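PDB 4FYE: SidF, inhibitor of growth family, member 3 from Legionella pneumophila subsp. pneumophila, which probably removes a phosphate from phosphoinositide lipids, acting as a phosphatidylinositol phosphate phosphatase of the bacterium Legionella. Local coordinates for residues Gly197-Cys207 against Met246-Ser256. The protein carries 1 engineered substitution. Residues are numbered along the deposited sequence; the frame is centred on the assembly and turned at random.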
loop_
_atom_site.group_PDB
_atom_site.type_symbol
_atom_site.label_atom_id
_atom_site.label_comp_id
_atom_site.label_asym_id
_atom_site.label_seq_id
_atom_site.Cartn_x
_atom_site.Cartn_y
_atom_site.Cartn_z
ATOM N N GLY A 197 26.073 -9.838 -13.083
ATOM C CA GLY A 197 25.580 -8.709 -13.858
ATOM C C GLY A 197 24.110 -8.388 -13.553
ATOM O O GLY A 197 23.621 -7.367 -14.016
ATOM N N GLU A 198 23.428 -9.229 -12.755
ATOM C CA GLU A 198 22.018 -8.982 -12.356
ATOM C C GLU A 198 21.863 -8.337 -10.957
ATOM O O GLU A 198 22.754 -8.436 -10.119
ATOM C CB GLU A 198 21.106 -10.228 -12.567
ATOM C CG GLU A 198 20.458 -10.219 -13.951
ATOM C CD GLU A 198 19.624 -11.444 -14.309
ATOM O OE1 GLU A 198 18.972 -12.061 -13.432
ATOM O OE2 GLU A 198 19.596 -11.779 -15.530
ATOM N N GLU A 199 20.771 -7.619 -10.741
ATOM C CA GLU A 199 20.464 -7.082 -9.406
ATOM C C GLU A 199 18.981 -6.845 -9.238
ATOM O O GLU A 199 18.259 -6.648 -10.224
ATOM C CB GLU A 199 21.243 -5.799 -9.100
ATOM C CG GLU A 199 20.869 -4.577 -9.944
ATOM C CD GLU A 199 21.485 -3.280 -9.390
ATOM O OE1 GLU A 199 21.194 -2.173 -9.904
ATOM O OE2 GLU A 199 22.260 -3.352 -8.408
ATOM N N GLN A 200 18.535 -6.830 -7.989
ATOM C CA GLN A 200 17.150 -6.599 -7.745
ATOM C C GLN A 200 16.860 -5.136 -7.337
ATOM O O GLN A 200 17.788 -4.355 -7.054
ATOM C CB GLN A 200 16.684 -7.599 -6.689
ATOM C CG GLN A 200 16.396 -9.020 -7.193
ATOM C CD GLN A 200 17.618 -9.723 -7.787
ATOM O OE1 GLN A 200 17.537 -10.200 -8.933
ATOM N NE2 GLN A 200 18.748 -9.818 -7.019
ATOM N N PHE A 201 15.574 -4.759 -7.298
ATOM C CA PHE A 201 15.179 -3.400 -6.845
ATOM C C PHE A 201 13.755 -3.411 -6.315
ATOM O O PHE A 201 12.950 -4.299 -6.665
ATOM C CB PHE A 201 15.229 -2.388 -7.965
ATOM C CG PHE A 201 14.368 -2.755 -9.119
ATOM C CD1 PHE A 201 14.882 -3.498 -10.161
ATOM C CD2 PHE A 201 13.044 -2.319 -9.189
ATOM C CE1 PHE A 201 14.064 -3.850 -11.256
ATOM C CE2 PHE A 201 12.223 -2.667 -10.252
ATOM C CZ PHE A 201 12.723 -3.440 -11.277
ATOM N N ILE A 202 13.453 -2.397 -5.503
ATOM C CA ILE A 202 12.116 -2.083 -5.093
ATOM C C ILE A 202 11.968 -0.566 -5.161
ATOM O O ILE A 202 12.842 0.156 -4.691
ATOM C CB ILE A 202 11.863 -2.457 -3.618
ATOM C CG1 ILE A 202 12.207 -3.902 -3.325
ATOM C CG2 ILE A 202 10.378 -2.210 -3.270
ATOM C CD1 ILE A 202 12.453 -4.107 -1.852
ATOM N N MET A 203 10.835 -0.088 -5.676
ATOM C CA MET A 203 10.605 1.333 -5.698
ATOM C C MET A 203 9.176 1.699 -5.315
ATOM O O MET A 203 8.321 0.858 -5.323
ATOM C CB MET A 203 10.960 1.900 -7.047
ATOM C CG MET A 203 10.442 1.107 -8.219
ATOM S SD MET A 203 10.800 2.074 -9.735
ATOM C CE MET A 203 12.450 1.564 -10.251
ATOM N N TYR A 204 8.982 2.928 -4.857
ATOM C CA TYR A 204 7.731 3.502 -4.491
ATOM C C TYR A 204 7.682 4.694 -5.402
ATOM O O TYR A 204 8.607 5.561 -5.383
ATOM C CB TYR A 204 7.670 3.925 -2.988
ATOM C CG TYR A 204 7.431 2.795 -1.947
ATOM C CD1 TYR A 204 7.558 1.464 -2.266
ATOM C CD2 TYR A 204 7.109 3.091 -0.650
ATOM C CE1 TYR A 204 7.329 0.458 -1.334
ATOM C CE2 TYR A 204 6.922 2.092 0.319
ATOM C CZ TYR A 204 7.017 0.785 -0.018
ATOM O OH TYR A 204 6.823 -0.192 0.955
ATOM N N ILE A 205 6.671 4.675 -6.290
ATOM C CA ILE A 205 6.430 5.754 -7.180
ATOM C C ILE A 205 5.150 6.383 -6.693
ATOM O O ILE A 205 4.149 5.725 -6.564
ATOM C CB ILE A 205 6.263 5.280 -8.606
ATOM C CG1 ILE A 205 7.494 4.516 -9.091
ATOM C CG2 ILE A 205 6.034 6.478 -9.542
ATOM C CD1 ILE A 205 7.129 3.670 -10.321
ATOM N N PRO A 206 5.195 7.656 -6.365
ATOM C CA PRO A 206 4.003 8.305 -5.829
ATOM C C PRO A 206 2.934 8.334 -6.910
ATOM O O PRO A 206 3.184 8.698 -8.052
ATOM C CB PRO A 206 4.441 9.738 -5.626
ATOM C CG PRO A 206 5.917 9.778 -5.836
ATOM C CD PRO A 206 6.279 8.613 -6.686
ATOM N N CYS A 207 1.719 8.029 -6.553
ATOM C CA CYS A 207 0.717 8.178 -7.540
ATOM C C CYS A 207 -0.446 8.846 -6.914
ATOM O O CYS A 207 -0.449 9.102 -5.715
ATOM C CB CYS A 207 0.299 6.795 -8.043
ATOM S SG CYS A 207 -0.248 5.801 -6.674
ATOM N N MET A 246 -0.303 7.411 -1.027
ATOM C CA MET A 246 -0.491 6.382 -2.080
ATOM C C MET A 246 0.678 6.320 -2.999
ATOM O O MET A 246 1.019 7.282 -3.677
ATOM C CB MET A 246 -1.772 6.517 -2.902
ATOM C CG MET A 246 -2.284 5.184 -3.397
ATOM S SD MET A 246 -3.955 5.275 -4.042
ATOM C CE MET A 246 -4.006 3.659 -4.818
ATOM N N ALA A 247 1.293 5.159 -3.037
ATOM C CA ALA A 247 2.378 4.964 -3.953
ATOM C C ALA A 247 2.220 3.629 -4.682
ATOM O O ALA A 247 1.620 2.665 -4.154
ATOM C CB ALA A 247 3.707 4.962 -3.165
ATOM N N ARG A 248 2.825 3.567 -5.851
ATOM C CA ARG A 248 2.805 2.408 -6.671
ATOM C C ARG A 248 4.097 1.697 -6.268
ATOM O O ARG A 248 5.196 2.293 -6.278
ATOM C CB ARG A 248 2.881 2.832 -8.143
ATOM C CG ARG A 248 2.996 1.671 -9.133
ATOM C CD ARG A 248 1.560 1.064 -9.358
ATOM N NE ARG A 248 1.643 0.162 -10.472
ATOM C CZ ARG A 248 1.536 0.550 -11.736
ATOM N NH1 ARG A 248 1.251 1.816 -12.003
ATOM N NH2 ARG A 248 1.710 -0.332 -12.723
ATOM N N MET A 249 3.963 0.435 -5.932
ATOM C CA MET A 249 5.080 -0.372 -5.476
ATOM C C MET A 249 5.468 -1.398 -6.561
ATOM O O MET A 249 4.661 -2.246 -6.956
ATOM C CB MET A 249 4.700 -1.094 -4.214
ATOM C CG MET A 249 5.771 -2.010 -3.680
ATOM S SD MET A 249 5.468 -2.336 -1.907
ATOM C CE MET A 249 4.384 -3.718 -2.126
ATOM N N ILE A 250 6.693 -1.281 -7.054
ATOM C CA ILE A 250 7.208 -2.160 -8.059
ATOM C C ILE A 250 8.493 -2.819 -7.531
ATOM O O ILE A 250 9.344 -2.154 -6.976
ATOM C CB ILE A 250 7.630 -1.364 -9.243
ATOM C CG1 ILE A 250 6.539 -0.377 -9.639
ATOM C CG2 ILE A 250 7.988 -2.323 -10.366
ATOM C CD1 ILE A 250 5.390 -1.035 -10.361
ATOM N N ALA A 251 8.650 -4.117 -7.759
ATOM C CA ALA A 251 9.869 -4.809 -7.375
ATOM C C ALA A 251 10.245 -5.689 -8.539
ATOM O O ALA A 251 9.381 -6.255 -9.189
ATOM C CB ALA A 251 9.620 -5.654 -6.142
ATOM N N GLY A 252 11.523 -5.786 -8.837
ATOM C CA GLY A 252 11.912 -6.737 -9.814
ATOM C C GLY A 252 13.388 -6.977 -9.950
ATOM O O GLY A 252 14.174 -6.661 -9.005
ATOM N N THR A 253 13.780 -7.566 -11.106
ATOM C CA THR A 253 15.182 -7.750 -11.364
ATOM C C THR A 253 15.621 -6.950 -12.558
ATOM O O THR A 253 14.850 -6.807 -13.547
ATOM C CB THR A 253 15.707 -9.232 -11.384
ATOM O OG1 THR A 253 16.080 -9.649 -12.677
ATOM C CG2 THR A 253 14.856 -10.221 -10.786
ATOM N N ARG A 254 16.838 -6.398 -12.472
ATOM C CA ARG A 254 17.458 -5.693 -13.602
ATOM C C ARG A 254 18.519 -6.553 -14.304
ATOM O O ARG A 254 19.480 -7.033 -13.659
ATOM C CB ARG A 254 18.107 -4.394 -13.134
ATOM C CG ARG A 254 18.552 -3.481 -14.276
ATOM C CD ARG A 254 19.465 -2.449 -13.672
ATOM N NE ARG A 254 19.766 -1.304 -14.508
ATOM C CZ ARG A 254 20.924 -1.148 -15.124
ATOM N NH1 ARG A 254 21.837 -2.104 -15.036
ATOM N NH2 ARG A 254 21.154 -0.054 -15.842
ATOM N N HIS A 255 18.377 -6.738 -15.613
ATOM C CA HIS A 255 19.267 -7.687 -16.319
ATOM C C HIS A 255 20.541 -6.992 -16.679
ATOM O O HIS A 255 20.565 -5.754 -16.668
ATOM C CB HIS A 255 18.554 -8.364 -17.480
ATOM C CG HIS A 255 17.285 -9.041 -17.062
ATOM N ND1 HIS A 255 17.282 -10.146 -16.280
ATOM C CD2 HIS A 255 15.952 -8.679 -17.235
ATOM C CE1 HIS A 255 16.005 -10.497 -15.994
ATOM N NE2 HIS A 255 15.193 -9.618 -16.601
ATOM N N SER A 256 21.615 -7.748 -16.951
ATOM C CA SER A 256 22.928 -7.117 -17.156
ATOM C C SER A 256 22.901 -6.078 -18.271
ATOM O O SER A 256 23.603 -5.079 -18.187
ATOM C CB SER A 256 24.028 -8.138 -17.410
ATOM O OG SER A 256 23.578 -9.105 -18.320
HETATM O O HOH W 1 21.444 -10.573 -17.342
#
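Four hydrogen-bonded pairs, Glu-199 with Arg-254, Phe-201 with Gly-252, Met-203 with Ile-250 and Ile-205 with Arg-248, join the two strands as antiparallel neighbours. Each pair closes two backbone bonds, and Cys-207 N adds one more to Met-246 O (3.1 Å).

At the other end the bonding passes to side chains. His-255 ND1 donates to Glu-198 OE2 at 2.9 Å; the oxygen lies in the imidazole plane, yet the hydrogen bond comes from above the carboxylate, the two planes being 79° apart. A water that donates to the same OE2 accepts from Ser-256 N, and His-255 NE2 bonds Thr-261, so both ring nitrogens are held.

Among the apolar contacts, the Phe-201 ring lies over Gly-252, whose CA sits 4.0 Å from the ring centroid in a CH-pi contact. A chi1 of 58° puts CG between the backbone N and carbonyl carbon, folding the ring across the partner strand, with Ile-250 CG2 at its edge, 4.3 Å from CE2. Beside the Phe-201 ring on this face, Met-203 CG meets Ile-250 CB (3.9 Å). On the opposite face Met-249 SD approaches Tyr-204 CE1 obliquely at 3.4 Å, a Met-aromatic contact.

Both are interior strands of a mixed six-stranded sheet, 199-206 bordered by strand 184-189 and 247-254 by the edge strand 260-268. Helix 9-16 covers Phe-201 and Met-203; helix 652-668 packs on Tyr-204, Met-249 and Ala-251.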